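Local structure of carbonic anhydrase (Neosartorya fumigata, 6LAC) at residues N83-G88 with N162-V167; C34-A39 with C87-C92. The protein probably catalyses the reversible hydration of carbon dioxide to hydrogencarbonate, using one zinc ion per subunit as a beta-class carbonic anhydrase. The protein carries 1 engineered substitution. One frame throughout, in Å; residues are numbered along the deposited sequence.

Contact 1. Residues N83-G88 with N162-V167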
loop_
_atom_site.group_PDB
_atom_site.type_symbol
_atom_site.label_atom_id
_atom_site.label_comp_id
_atom_site.label_asym_id
_atom_site.label_seq_id
_atom_site.Cartn_x
_atom_site.Cartn_y
_atom_site.Cartn_z
ATOM N N ASN A 83 -3.575 8.228 -15.070
ATOM C CA ASN A 83 -4.146 6.871 -15.085
ATOM C C ASN A 83 -4.102 6.301 -13.662
ATOM O O ASN A 83 -3.047 6.367 -13.017
ATOM C CB ASN A 83 -3.416 5.931 -16.030
ATOM C CG ASN A 83 -3.652 6.266 -17.503
ATOM O OD1 ASN A 83 -4.705 5.918 -18.022
ATOM N ND2 ASN A 83 -2.686 6.984 -18.080
ATOM N N ILE A 84 -5.203 5.697 -13.291
ATOM C CA ILE A 84 -5.365 4.994 -11.988
ATOM C C ILE A 84 -5.797 3.579 -12.330
ATOM O O ILE A 84 -6.736 3.452 -13.145
ATOM C CB ILE A 84 -6.394 5.670 -11.098
ATOM C CG1 ILE A 84 -5.957 7.094 -10.770
ATOM C CG2 ILE A 84 -6.605 4.836 -9.814
ATOM C CD1 ILE A 84 -6.971 7.938 -10.022
ATOM N N VAL A 85 -5.174 2.562 -11.769
ATOM C CA VAL A 85 -5.645 1.177 -11.913
ATOM C C VAL A 85 -6.107 0.718 -10.550
ATOM O O VAL A 85 -5.285 0.829 -9.594
ATOM C CB VAL A 85 -4.531 0.290 -12.476
ATOM C CG1 VAL A 85 -5.049 -1.146 -12.578
ATOM C CG2 VAL A 85 -4.062 0.761 -13.829
ATOM N N ILE A 86 -7.294 0.175 -10.419
ATOM C CA ILE A 86 -7.714 -0.575 -9.213
ATOM C C ILE A 86 -7.600 -2.046 -9.547
ATOM O O ILE A 86 -8.282 -2.515 -10.469
ATOM C CB ILE A 86 -9.110 -0.184 -8.747
ATOM C CG1 ILE A 86 -9.149 1.325 -8.516
ATOM C CG2 ILE A 86 -9.520 -0.991 -7.509
ATOM C CD1 ILE A 86 -10.437 1.850 -7.968
ATOM N N CYS A 87 -6.670 -2.716 -8.902
ATOM C CA CYS A 87 -6.388 -4.130 -9.161
ATOM C C CYS A 87 -6.881 -4.970 -7.998
ATOM O O CYS A 87 -6.330 -4.851 -6.881
ATOM C CB CYS A 87 -4.923 -4.348 -9.340
ATOM S SG CYS A 87 -4.529 -6.018 -9.934
ATOM N N GLY A 88 -7.875 -5.815 -8.186
ATOM C CA GLY A 88 -8.232 -6.865 -7.235
ATOM C C GLY A 88 -7.504 -8.130 -7.536
ATOM O O GLY A 88 -6.702 -8.189 -8.481
ATOM N N ASN A 162 -8.054 8.705 -16.535
ATOM C CA ASN A 162 -8.788 7.456 -16.741
ATOM C C ASN A 162 -8.585 6.562 -15.519
ATOM O O ASN A 162 -7.444 6.514 -15.043
ATOM C CB ASN A 162 -8.336 6.758 -18.016
ATOM C CG ASN A 162 -8.874 7.414 -19.291
ATOM O OD1 ASN A 162 -10.068 7.530 -19.455
ATOM N ND2 ASN A 162 -7.972 7.814 -20.129
ATOM N N ILE A 163 -9.647 5.889 -15.142
ATOM C CA ILE A 163 -9.603 4.899 -14.025
ATOM C C ILE A 163 -9.945 3.551 -14.614
ATOM O O ILE A 163 -10.968 3.443 -15.339
ATOM C CB ILE A 163 -10.527 5.295 -12.884
ATOM C CG1 ILE A 163 -10.249 6.725 -12.412
ATOM C CG2 ILE A 163 -10.382 4.295 -11.728
ATOM C CD1 ILE A 163 -11.084 7.201 -11.242
ATOM N N TRP A 164 -9.145 2.536 -14.346
ATOM C CA TRP A 164 -9.226 1.213 -14.982
ATOM C C TRP A 164 -9.444 0.192 -13.868
ATOM O O TRP A 164 -8.869 0.359 -12.760
ATOM C CB TRP A 164 -7.969 0.905 -15.759
ATOM C CG TRP A 164 -7.581 1.979 -16.732
ATOM C CD1 TRP A 164 -6.647 2.930 -16.537
ATOM C CD2 TRP A 164 -8.164 2.201 -18.035
ATOM N NE1 TRP A 164 -6.542 3.714 -17.651
ATOM C CE2 TRP A 164 -7.492 3.327 -18.557
ATOM C CE3 TRP A 164 -9.223 1.623 -18.755
ATOM C CZ2 TRP A 164 -7.789 3.841 -19.832
ATOM C CZ3 TRP A 164 -9.508 2.140 -20.011
ATOM C CH2 TRP A 164 -8.802 3.228 -20.522
ATOM N N GLY A 165 -10.186 -0.860 -14.093
ATOM C CA GLY A 165 -10.281 -2.000 -13.175
ATOM C C GLY A 165 -9.633 -3.212 -13.759
ATOM O O GLY A 165 -9.813 -3.508 -14.968
ATOM N N MET A 166 -8.929 -3.962 -12.930
ATOM C CA MET A 166 -8.482 -5.286 -13.370
ATOM C C MET A 166 -8.486 -6.235 -12.198
ATOM O O MET A 166 -8.618 -5.817 -11.041
ATOM C CB MET A 166 -7.128 -5.225 -14.009
ATOM C CG MET A 166 -6.107 -4.766 -13.095
ATOM S SD MET A 166 -4.414 -5.071 -13.685
ATOM C CE MET A 166 -4.220 -6.842 -13.467
ATOM N N VAL A 167 -8.382 -7.520 -12.510
ATOM C CA VAL A 167 -8.171 -8.578 -11.490
ATOM C C VAL A 167 -6.978 -9.419 -11.853
ATOM O O VAL A 167 -6.809 -9.796 -13.024
ATOM C CB VAL A 167 -9.404 -9.443 -11.328
ATOM C CG1 VAL A 167 -9.229 -10.404 -10.188
ATOM C CG2 VAL A 167 -10.655 -8.643 -11.198
#
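N162-V167 and N83-G88 are neighbouring parallel strands in the mixed beta-sheet of the beta-carbonic anhydrase fold, with N-to-C directions 19° apart. At the start of N162-V167, N162 O takes the amide of I84. I163 turns to the face that helix 127-148 covers through L146, and its CG1 lies 4.2 Å from CB of I84. W164 brings the one side-chain hydrogen bond between the strands. Its indole and the amide of N83 run side by side from the same face, and NE1 gives its proton to a lone pair of N83 OD1 at 2.9 Å. With an N-H...O angle of 177° and the acceptor in the ring plane, this bond helps set how the indole, which also meets W21, is turned. The backbone of W164 is gripped twice, N giving to I84 O and O receiving I86 N, both at 2.8 Å. G165 turns a CA-H to I86 O. M166 holds CG in the crowded position (chi1 62°), so CG rests 3.8 Å from V85 CG1, while a bend at chi3 carries CE to 3.6 Å from C87 SG. Its N and O continue the ladder to I86 O and G88 N. V167 CA directs a C-H at G88 O, 3.4 Å away.

Contact 2. Residues C34-A39 with C87-C92. Engineered in segment 34-39: A39 (natural residue Cys). With ZN (zinc ion), chain C.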
loop_
_atom_site.group_PDB
_atom_site.type_symbol
_atom_site.label_atom_id
_atom_site.label_comp_id
_atom_site.label_asym_id
_atom_site.label_seq_id
_atom_site.Cartn_x
_atom_site.Cartn_y
_atom_site.Cartn_z
ATOM N N CYS A 34 -4.440 -4.610 -3.181
ATOM C CA CYS A 34 -4.835 -5.148 -1.850
ATOM C C CYS A 34 -3.631 -5.660 -1.061
ATOM O O CYS A 34 -2.722 -6.318 -1.581
ATOM C CB CYS A 34 -5.834 -6.270 -2.001
ATOM S SG CYS A 34 -6.386 -6.937 -0.402
ATOM N N SER A 35 -3.650 -5.333 0.224
ATOM C CA SER A 35 -2.601 -5.756 1.175
ATOM C C SER A 35 -2.366 -7.270 1.219
ATOM O O SER A 35 -1.217 -7.636 1.532
ATOM C CB SER A 35 -2.947 -5.256 2.522
ATOM O OG SER A 35 -2.990 -3.827 2.548
ATOM N N ASP A 36 -3.373 -8.116 0.965
ATOM C CA ASP A 36 -3.113 -9.592 1.045
ATOM C C ASP A 36 -2.904 -10.181 -0.338
ATOM O O ASP A 36 -2.911 -11.416 -0.460
ATOM C CB ASP A 36 -4.164 -10.328 1.878
ATOM C CG ASP A 36 -5.545 -10.366 1.249
ATOM O OD1 ASP A 36 -5.679 -10.107 0.020
ATOM O OD2 ASP A 36 -6.513 -10.718 1.921
ATOM N N SER A 37 -2.553 -9.412 -1.362
ATOM C CA SER A 37 -2.377 -9.982 -2.719
ATOM C C SER A 37 -1.334 -11.102 -2.612
ATOM O O SER A 37 -1.519 -12.155 -3.216
ATOM C CB SER A 37 -2.059 -8.910 -3.683
ATOM O OG SER A 37 -1.926 -9.420 -4.994
ATOM N N GLY A 38 -0.211 -10.891 -1.939
ATOM C CA GLY A 38 0.655 -12.017 -1.490
ATOM C C GLY A 38 1.312 -12.754 -2.630
ATOM O O GLY A 38 1.633 -13.981 -2.417
ATOM N N ALA A 39 1.592 -12.150 -3.760
ATOM C CA ALA A 39 2.163 -12.895 -4.904
ATOM C C ALA A 39 2.899 -11.923 -5.845
ATOM O O ALA A 39 3.690 -11.121 -5.331
ATOM C CB ALA A 39 1.053 -13.678 -5.575
ATOM N N CYS A 87 -6.670 -2.716 -8.902
ATOM C CA CYS A 87 -6.388 -4.130 -9.161
ATOM C C CYS A 87 -6.881 -4.970 -7.998
ATOM O O CYS A 87 -6.330 -4.851 -6.881
ATOM C CB CYS A 87 -4.923 -4.348 -9.340
ATOM S SG CYS A 87 -4.529 -6.018 -9.934
ATOM N N GLY A 88 -7.875 -5.815 -8.186
ATOM C CA GLY A 88 -8.232 -6.865 -7.235
ATOM C C GLY A 88 -7.504 -8.130 -7.536
ATOM O O GLY A 88 -6.702 -8.189 -8.481
ATOM N N HIS A 89 -7.722 -9.139 -6.685
ATOM C CA HIS A 89 -6.987 -10.396 -6.908
ATOM C C HIS A 89 -7.797 -11.575 -6.394
ATOM O O HIS A 89 -8.328 -11.553 -5.314
ATOM C CB HIS A 89 -5.578 -10.316 -6.279
ATOM C CG HIS A 89 -5.628 -10.255 -4.818
ATOM N ND1 HIS A 89 -5.361 -11.364 -4.002
ATOM C CD2 HIS A 89 -6.089 -9.305 -3.999
ATOM C CE1 HIS A 89 -5.594 -11.032 -2.766
ATOM N NE2 HIS A 89 -6.029 -9.778 -2.722
ATOM N N TYR A 90 -7.809 -12.589 -7.246
ATOM C CA TYR A 90 -8.462 -13.845 -6.820
ATOM C C TYR A 90 -7.760 -14.447 -5.598
ATOM O O TYR A 90 -6.535 -14.458 -5.538
ATOM C CB TYR A 90 -8.591 -14.814 -7.984
ATOM C CG TYR A 90 -9.405 -14.278 -9.144
ATOM C CD1 TYR A 90 -10.741 -13.928 -9.001
ATOM C CD2 TYR A 90 -8.852 -14.173 -10.398
ATOM C CE1 TYR A 90 -11.478 -13.422 -10.066
ATOM C CE2 TYR A 90 -9.563 -13.670 -11.476
ATOM C CZ TYR A 90 -10.881 -13.329 -11.314
ATOM O OH TYR A 90 -11.556 -12.874 -12.433
ATOM N N GLY A 91 -8.572 -14.979 -4.700
ATOM C CA GLY A 91 -8.091 -15.554 -3.439
ATOM C C GLY A 91 -8.036 -14.577 -2.303
ATOM O O GLY A 91 -7.596 -14.939 -1.196
ATOM N N CYS A 92 -8.371 -13.310 -2.541
ATOM C CA CYS A 92 -8.461 -12.263 -1.498
ATOM C C CYS A 92 -9.174 -12.794 -0.267
ATOM O O CYS A 92 -10.248 -13.352 -0.377
ATOM C CB CYS A 92 -9.219 -11.095 -2.105
ATOM S SG CYS A 92 -9.155 -9.593 -1.085
HETATM ZN ZN ZN C . -6.912 -9.039 -1.013
HETATM O O HOH W 1 -4.745 -6.496 -5.309
HETATM O O HOH W 2 -3.443 -13.226 -4.991
#
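C34 SG is held by two partners: the zinc ion, 2.2 Å away, and the backbone N of D36, which reaches it in a long, nearly straight N-H...S bond (3.5 Å, 167°). That amide lies in the type I turn from C34 to S37 and would temper the charge of the thiolate. The site is the Cys-Asp-His-Cys zinc centre of a beta-carbonic anhydrase, and aspartate as fourth ligand is consistent with the family's closed form. D36 OD1 lies 1.9 Å from ZN; OD2 is held by the backbone N of H93. H89 NE2 binds ZN at 2.1 Å, and C92 SG, brought round by the type II turn from H89, at 2.3 Å. D36 OD1 lies at the edge of the imidazole because both ligate the zinc, not through a hydrogen bond; carboxylate and ring stand 79° apart. S37 covers one ring face, its CA 3.5 Å from the H89 centroid in a CH-pi contact, while its OG bonds to E41. S35 OG bonds to E54 O of the second subunit. Two waters bridge the segments, one joining C34 N to C87 O. The other lies beside S37 O and accepts the N-H of H89 ND1 at 2.9 Å.

Strand 83-89 carries both contacts, whose centres lie about 13 Å apart and which share C87 and G88. In contact 1 the strand is paired along one side with 162-167; along the other it is bonded to strand 29-34, which ends in C34. The parallel strands thus bring C34 and H89 together near their C-terminal ends, and contact 2 closes over the metal there: G88 CA is 6.7 Å from ZN. The contacts also touch directly, because V167 CG1 packs 3.5 Å from CE2 of Y90 and 4.0 Å from CA of H89. The residue after contact 1's second segment, Y168, extends the ladder by backbone bonds to G88 and Y90, linking the sheet to the zinc-binding loop.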